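Local structure of citrate synthase (Metallosphaera sedula, 6ABW) at residues A223-P228 and L345-R350; S102-M107 and A144-A149. The protein probably catalyses the condensation of oxaloacetate with acetyl-CoA and water to give citrate and CoA, a step of the tricarboxylic acid cycle. All coordinates share one frame; numbering follows the deposited sequence.

Interaction 1: A223-P228 and L345-R350; sequences AALKGP and LFALSR. With ACO (acetyl coenzyme *a), chain D.
Leu225, of helix 214-225, sets its two methyls against neighbouring residues of helix 342-365. CD2 lies 3.7 Å from Ala347 CB, while CD1 comes obliquely to Phe346, 3.9 Å from its CE2. With CG anti to the backbone N (chi1 -176°), the branched end of the leucine is carried across to both partners. Cutting Leu225 back to an alanine removes both methyls and would probably open a gap between the helices beside Ala347 CB and the CE2 side of the Phe346 ring.

The ring is held from its own helix too: Arg350 CB sits 3.9 Å above its plane, near the rim, and the guanidinium folds back until Phe346 CZ stands over its centre. Tyr192 meets both: its ring packs edge-to-face with that of Phe346, and its carbonyl oxygen accepts a hydrogen bond from Arg350 NE. The side chain of Phe346 lies about 6 Å from that of Asp325, a predicted active-site residue. Further along segment 223-228, Pro228 lines the ligand pocket, its O 3.5 Å from CH3 of the bound acetyl-CoA. The cross-helix contact is wholly apolar, so the two helices are held here by close packing and burial of hydrocarbon, without directional bonds.

Interaction 2: S102-M107 and A144-A149; sequences SDAVGM and ANVLRA
Val146 sets its two methyls against Ala104 and Met107 in the first turn of helix 104-119. CG1, anti to the backbone N (chi1 165°), reaches Ala104, whose CB is 3.7 Å away; CG2 settles 3.9 Å from Met107 CB. The methionine crosses the valine obliquely and continues past it, its SD passing 4.1 Å from Val146 CG1. A bend at the thioether (chi3 63°) then turns the terminal methyl to Ala149, with CE 4.2 Å from Ala149 CB, so one side chain touches residues about a turn apart on helix 128-151. With only a methyl on Ala104, the backbones come close: the CA atoms of Ala104 and Val146 are 6.5 Å apart.

What positions this turn is its own start. Asp103 is the N-cap, and its OD1 accepts from Val105 N at 2.9 Å, met almost end-on to the C-O bond, though the bond is not straight, with an N-H...O angle of 140°. The first regular helical bond, from Met107 N to Asp103 O, follows at once. Further out, Ile95 of helix 89-97 packs on both Met107 and Ala149, and Lys150 NZ binds Ser102 O, a polar tie beside the apolar one. The side chain of Val105 points away from helix 128-151 and touches Thr343 and Ser344 of helix 342-365.

The start of one helix thus packs across a late part of the next along the chain, one of the buried helix-helix contacts of the largely helical citrate synthase fold.

Interaction 2 closes before interaction 1 opens along the chain, yet their centres lie only 12 Å apart, and they touch: Lys226 packs on Asp103, Val105 and Gly106, its CD 4.1 Å from Gly106 CA. Helix 342-365 bridges them as well, giving Phe346 and Ala347 to interaction 1 and packing through Thr343 and Ser344 on the start of helix 104-119. Both belong to the helical interior of the chain, interaction 2 away from the annotated sites and interaction 1 reaching bound acetyl-CoA through Pro228. The dimer adds a further layer, since Lys226 NZ makes a salt bridge with Asp213 of the second subunit, placing pocket, helix core and subunit interface within a short span.

Interaction 1: A223-P228 and L345-R350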
loop_
_atom_site.group_PDB
_atom_site.type_symbol
_atom_site.label_atom_id
_atom_site.label_comp_id
_atom_site.label_asym_id
_atom_site.label_seq_id
_atom_site.Cartn_x
_atom_site.Cartn_y
_atom_site.Cartn_z
ATOM N N ALA A 223 0.597 2.702 4.350
ATOM C CA ALA A 223 -0.862 2.588 4.283
ATOM C C ALA A 223 -1.406 1.782 5.460
ATOM O O ALA A 223 -2.380 2.172 6.099
ATOM C CB ALA A 223 -1.321 1.935 2.966
ATOM N N ALA A 224 -0.780 0.665 5.772
ATOM C CA ALA A 224 -1.179 -0.120 6.926
ATOM C C ALA A 224 -0.863 0.545 8.287
ATOM O O ALA A 224 -1.698 0.541 9.215
ATOM C CB ALA A 224 -0.499 -1.493 6.868
ATOM N N LEU A 225 0.270 1.227 8.381
ATOM C CA LEU A 225 0.693 1.929 9.591
ATOM C C LEU A 225 -0.253 3.094 9.913
ATOM O O LEU A 225 -0.383 3.486 11.064
ATOM C CB LEU A 225 2.126 2.425 9.350
ATOM C CG LEU A 225 2.739 3.098 10.586
ATOM C CD1 LEU A 225 2.822 2.168 11.802
ATOM C CD2 LEU A 225 4.106 3.646 10.297
ATOM N N LYS A 226 -0.927 3.663 8.911
ATOM C CA LYS A 226 -1.822 4.735 9.151
ATOM C C LYS A 226 -3.030 4.283 10.021
ATOM O O LYS A 226 -3.623 5.139 10.722
ATOM C CB LYS A 226 -2.302 5.346 7.826
ATOM C CG LYS A 226 -2.838 6.715 7.970
ATOM C CD LYS A 226 -3.244 7.204 6.570
ATOM C CE LYS A 226 -4.280 8.273 6.705
ATOM N NZ LYS A 226 -4.816 8.627 5.383
ATOM N N GLY A 227 -3.366 2.979 10.016
ATOM C CA GLY A 227 -4.515 2.466 10.706
ATOM C C GLY A 227 -4.338 2.514 12.225
ATOM O O GLY A 227 -3.274 2.138 12.747
ATOM N N PRO A 228 -5.423 2.894 12.957
ATOM C CA PRO A 228 -5.229 3.108 14.402
ATOM C C PRO A 228 -5.106 1.841 15.219
ATOM O O PRO A 228 -4.800 1.900 16.434
ATOM C CB PRO A 228 -6.447 3.961 14.763
ATOM C CG PRO A 228 -7.531 3.535 13.758
ATOM C CD PRO A 228 -6.735 3.326 12.488
ATOM N N LEU A 345 8.253 9.043 13.003
ATOM C CA LEU A 345 9.622 8.789 13.464
ATOM C C LEU A 345 9.885 7.309 13.614
ATOM O O LEU A 345 10.945 6.812 13.246
ATOM C CB LEU A 345 9.961 9.557 14.745
ATOM C CG LEU A 345 9.917 11.060 14.558
ATOM C CD1 LEU A 345 9.720 11.745 15.922
ATOM C CD2 LEU A 345 11.225 11.484 13.892
ATOM N N PHE A 346 8.898 6.589 14.128
ATOM C CA PHE A 346 8.895 5.142 14.067
ATOM C C PHE A 346 9.109 4.669 12.618
ATOM O O PHE A 346 9.956 3.770 12.346
ATOM C CB PHE A 346 7.569 4.557 14.664
ATOM C CG PHE A 346 7.338 3.109 14.367
ATOM C CD1 PHE A 346 7.827 2.123 15.233
ATOM C CD2 PHE A 346 6.694 2.721 13.236
ATOM C CE1 PHE A 346 7.616 0.782 14.957
ATOM C CE2 PHE A 346 6.521 1.375 12.913
ATOM C CZ PHE A 346 7.006 0.404 13.761
ATOM N N ALA A 347 8.309 5.194 11.701
ATOM C CA ALA A 347 8.346 4.761 10.308
ATOM C C ALA A 347 9.746 5.014 9.694
ATOM O O ALA A 347 10.237 4.218 8.927
ATOM C CB ALA A 347 7.265 5.452 9.487
ATOM N N LEU A 348 10.320 6.180 9.984
ATOM C CA LEU A 348 11.691 6.505 9.543
ATOM C C LEU A 348 12.697 5.358 9.860
ATOM O O LEU A 348 13.416 4.861 9.001
ATOM C CB LEU A 348 12.156 7.812 10.156
ATOM C CG LEU A 348 13.605 8.230 9.826
ATOM C CD1 LEU A 348 13.974 8.294 8.368
ATOM C CD2 LEU A 348 13.947 9.554 10.533
ATOM N N SER A 349 12.657 4.917 11.110
ATOM C CA SER A 349 13.460 3.813 11.577
ATOM C C SER A 349 13.093 2.477 10.919
ATOM O O SER A 349 13.966 1.722 10.417
ATOM C CB SER A 349 13.219 3.752 13.080
ATOM O OG SER A 349 13.873 2.622 13.602
ATOM N N ARG A 350 11.792 2.198 10.907
ATOM C CA ARG A 350 11.294 0.925 10.428
ATOM C C ARG A 350 11.439 0.748 8.892
ATOM O O ARG A 350 11.422 -0.387 8.432
ATOM C CB ARG A 350 9.857 0.699 10.916
ATOM C CG ARG A 350 9.184 -0.620 10.574
ATOM C CD ARG A 350 9.952 -1.817 11.115
ATOM N NE ARG A 350 10.213 -1.714 12.550
ATOM C CZ ARG A 350 9.456 -2.231 13.550
ATOM N NH1 ARG A 350 8.418 -3.022 13.307
ATOM N NH2 ARG A 350 9.768 -2.015 14.810
HETATM N N1A ACO D . -2.354 -2.172 31.608
HETATM C C2A ACO D . -3.034 -2.782 32.646
HETATM N N3A ACO D . -3.347 -4.131 32.652
HETATM C C4A ACO D . -2.965 -4.884 31.593
HETATM C C5A ACO D . -2.224 -4.290 30.459
HETATM C C6A ACO D . -1.929 -2.862 30.541
HETATM N N6A ACO D . -1.289 -2.286 29.502
HETATM N N7A ACO D . -2.005 -5.268 29.548
HETATM C C8A ACO D . -2.548 -6.410 30.038
HETATM N N9A ACO D . -3.119 -6.168 31.239
HETATM C C1B ACO D . -3.788 -7.165 32.124
HETATM C C2B ACO D . -4.931 -7.945 31.453
HETATM O O2B ACO D . -6.189 -7.270 31.480
HETATM C C3B ACO D . -4.939 -9.179 32.313
HETATM O O3B ACO D . -5.708 -8.853 33.485
HETATM P P3B ACO D . -6.544 -9.933 34.380
HETATM O O7A ACO D . -7.647 -9.113 35.024
HETATM O O8A ACO D . -5.526 -10.475 35.379
HETATM O O9A ACO D . -7.054 -10.935 33.349
HETATM C C4B ACO D . -3.464 -9.421 32.663
HETATM O O4B ACO D . -2.805 -8.150 32.560
HETATM C C5B ACO D . -2.742 -10.360 31.730
HETATM O O5B ACO D . -2.859 -9.883 30.389
HETATM P P1A ACO D . -2.051 -10.632 29.208
HETATM O O1A ACO D . -2.908 -11.819 28.837
HETATM O O2A ACO D . -0.589 -10.786 29.654
HETATM O O3A ACO D . -1.992 -9.631 27.934
HETATM P P2A ACO D . -3.248 -9.261 26.982
HETATM O O4A ACO D . -3.241 -10.093 25.726
HETATM O O5A ACO D . -4.478 -9.008 27.804
HETATM O O6A ACO D . -2.650 -7.860 26.444
HETATM C CBP ACO D . -1.279 -6.571 24.983
HETATM C CCP ACO D . -1.311 -7.721 25.955
HETATM C CDP ACO D . 0.025 -5.928 24.569
HETATM C CEP ACO D . -2.517 -6.376 24.095
HETATM C CAP ACO D . -1.676 -5.451 26.079
HETATM O OAP ACO D . -0.845 -5.406 27.254
HETATM C C9P ACO D . -1.767 -3.996 25.608
HETATM O O9P ACO D . -2.832 -3.618 25.135
HETATM N N8P ACO D . -0.667 -3.208 25.715
HETATM C C7P ACO D . -0.572 -1.933 25.040
HETATM C C6P ACO D . -1.452 -0.829 25.579
HETATM C C5P ACO D . -1.253 0.321 24.599
HETATM O O5P ACO D . -0.377 1.160 24.804
HETATM N N4P ACO D . -2.083 0.405 23.536
HETATM C C3P ACO D . -2.058 1.522 22.583
HETATM C C2P ACO D . -1.659 0.943 21.243
HETATM S S1P ACO D . -3.064 0.948 20.185
HETATM C C ACO D . -2.319 1.881 19.041
HETATM O O ACO D . -2.270 3.078 19.252
HETATM C CH3 ACO D . -1.717 1.177 17.861
#

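Interaction 2: S102-M107 and A144-A149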
loop_
_atom_site.group_PDB
_atom_site.type_symbol
_atom_site.label_atom_id
_atom_site.label_comp_id
_atom_site.label_asym_id
_atom_site.label_seq_id
_atom_site.Cartn_x
_atom_site.Cartn_y
_atom_site.Cartn_z
ATOM N N SER A 102 -3.076 17.286 8.026
ATOM C CA SER A 102 -3.181 15.866 7.586
ATOM C C SER A 102 -2.312 14.974 8.471
ATOM O O SER A 102 -1.300 15.424 8.998
ATOM C CB SER A 102 -2.662 15.668 6.159
ATOM O OG SER A 102 -3.200 16.593 5.278
ATOM N N ASP A 103 -2.732 13.729 8.637
ATOM C CA ASP A 103 -1.943 12.748 9.380
ATOM C C ASP A 103 -0.513 12.663 8.761
ATOM O O ASP A 103 -0.362 12.549 7.539
ATOM C CB ASP A 103 -2.645 11.417 9.291
ATOM C CG ASP A 103 -1.983 10.350 10.141
ATOM O OD1 ASP A 103 -0.762 10.233 10.144
ATOM O OD2 ASP A 103 -2.697 9.612 10.848
ATOM N N ALA A 104 0.519 12.777 9.588
ATOM C CA ALA A 104 1.875 12.788 9.084
ATOM C C ALA A 104 2.248 11.482 8.341
ATOM O O ALA A 104 2.945 11.536 7.372
ATOM C CB ALA A 104 2.848 13.089 10.207
ATOM N N VAL A 105 1.768 10.322 8.799
ATOM C CA VAL A 105 2.062 9.086 8.134
ATOM C C VAL A 105 1.447 9.081 6.712
ATOM O O VAL A 105 2.068 8.588 5.766
ATOM C CB VAL A 105 1.597 7.891 8.992
ATOM C CG1 VAL A 105 1.699 6.552 8.200
ATOM C CG2 VAL A 105 2.448 7.871 10.231
ATOM N N GLY A 106 0.266 9.700 6.555
ATOM C CA GLY A 106 -0.413 9.883 5.278
ATOM C C GLY A 106 0.385 10.773 4.323
ATOM O O GLY A 106 0.482 10.514 3.112
ATOM N N MET A 107 0.963 11.830 4.864
ATOM C CA MET A 107 1.840 12.654 4.064
ATOM C C MET A 107 3.078 11.869 3.593
ATOM O O MET A 107 3.519 11.977 2.445
ATOM C CB MET A 107 2.231 13.885 4.880
ATOM C CG MET A 107 1.035 14.714 5.261
ATOM S SD MET A 107 1.459 16.160 6.287
ATOM C CE MET A 107 2.443 17.007 5.178
ATOM N N ALA A 144 11.604 14.886 7.563
ATOM C CA ALA A 144 12.018 16.215 7.967
ATOM C C ALA A 144 11.070 17.257 7.325
ATOM O O ALA A 144 10.633 18.200 7.987
ATOM C CB ALA A 144 13.486 16.441 7.542
ATOM N N ASN A 145 10.699 17.031 6.077
ATOM C CA ASN A 145 9.840 17.942 5.328
ATOM C C ASN A 145 8.368 17.867 5.689
ATOM O O ASN A 145 7.649 18.834 5.633
ATOM C CB ASN A 145 10.159 17.877 3.853
ATOM C CG ASN A 145 11.455 18.637 3.568
ATOM O OD1 ASN A 145 11.504 19.857 3.749
ATOM N ND2 ASN A 145 12.542 17.888 3.339
ATOM N N VAL A 146 7.928 16.660 6.149
ATOM C CA VAL A 146 6.599 16.506 6.685
ATOM C C VAL A 146 6.459 17.355 7.958
ATOM O O VAL A 146 5.489 18.089 8.158
ATOM C CB VAL A 146 6.284 14.997 6.908
ATOM C CG1 VAL A 146 5.045 14.786 7.809
ATOM C CG2 VAL A 146 6.040 14.296 5.578
ATOM N N LEU A 147 7.455 17.316 8.823
ATOM C CA LEU A 147 7.426 18.137 10.025
ATOM C C LEU A 147 7.353 19.615 9.635
ATOM O O LEU A 147 6.532 20.416 10.202
ATOM C CB LEU A 147 8.650 17.828 10.904
ATOM C CG LEU A 147 8.927 18.960 11.949
ATOM C CD1 LEU A 147 7.833 18.951 12.968
ATOM C CD2 LEU A 147 10.309 18.727 12.548
ATOM N N ARG A 148 8.237 19.981 8.712
ATOM C CA ARG A 148 8.378 21.381 8.373
ATOM C C ARG A 148 7.130 21.952 7.648
ATOM O O ARG A 148 6.645 23.050 7.939
ATOM C CB ARG A 148 9.674 21.578 7.639
ATOM C CG ARG A 148 10.873 21.431 8.571
ATOM C CD ARG A 148 12.174 21.538 7.805
ATOM N NE ARG A 148 12.472 22.921 7.430
ATOM C CZ ARG A 148 13.035 23.826 8.233
ATOM N NH1 ARG A 148 13.189 25.051 7.784
ATOM N NH2 ARG A 148 13.357 23.563 9.508
ATOM N N ALA A 149 6.537 21.174 6.759
ATOM C CA ALA A 149 5.234 21.511 6.216
ATOM C C ALA A 149 4.147 21.725 7.222
ATOM O O ALA A 149 3.388 22.709 7.159
ATOM C CB ALA A 149 4.790 20.544 5.160
#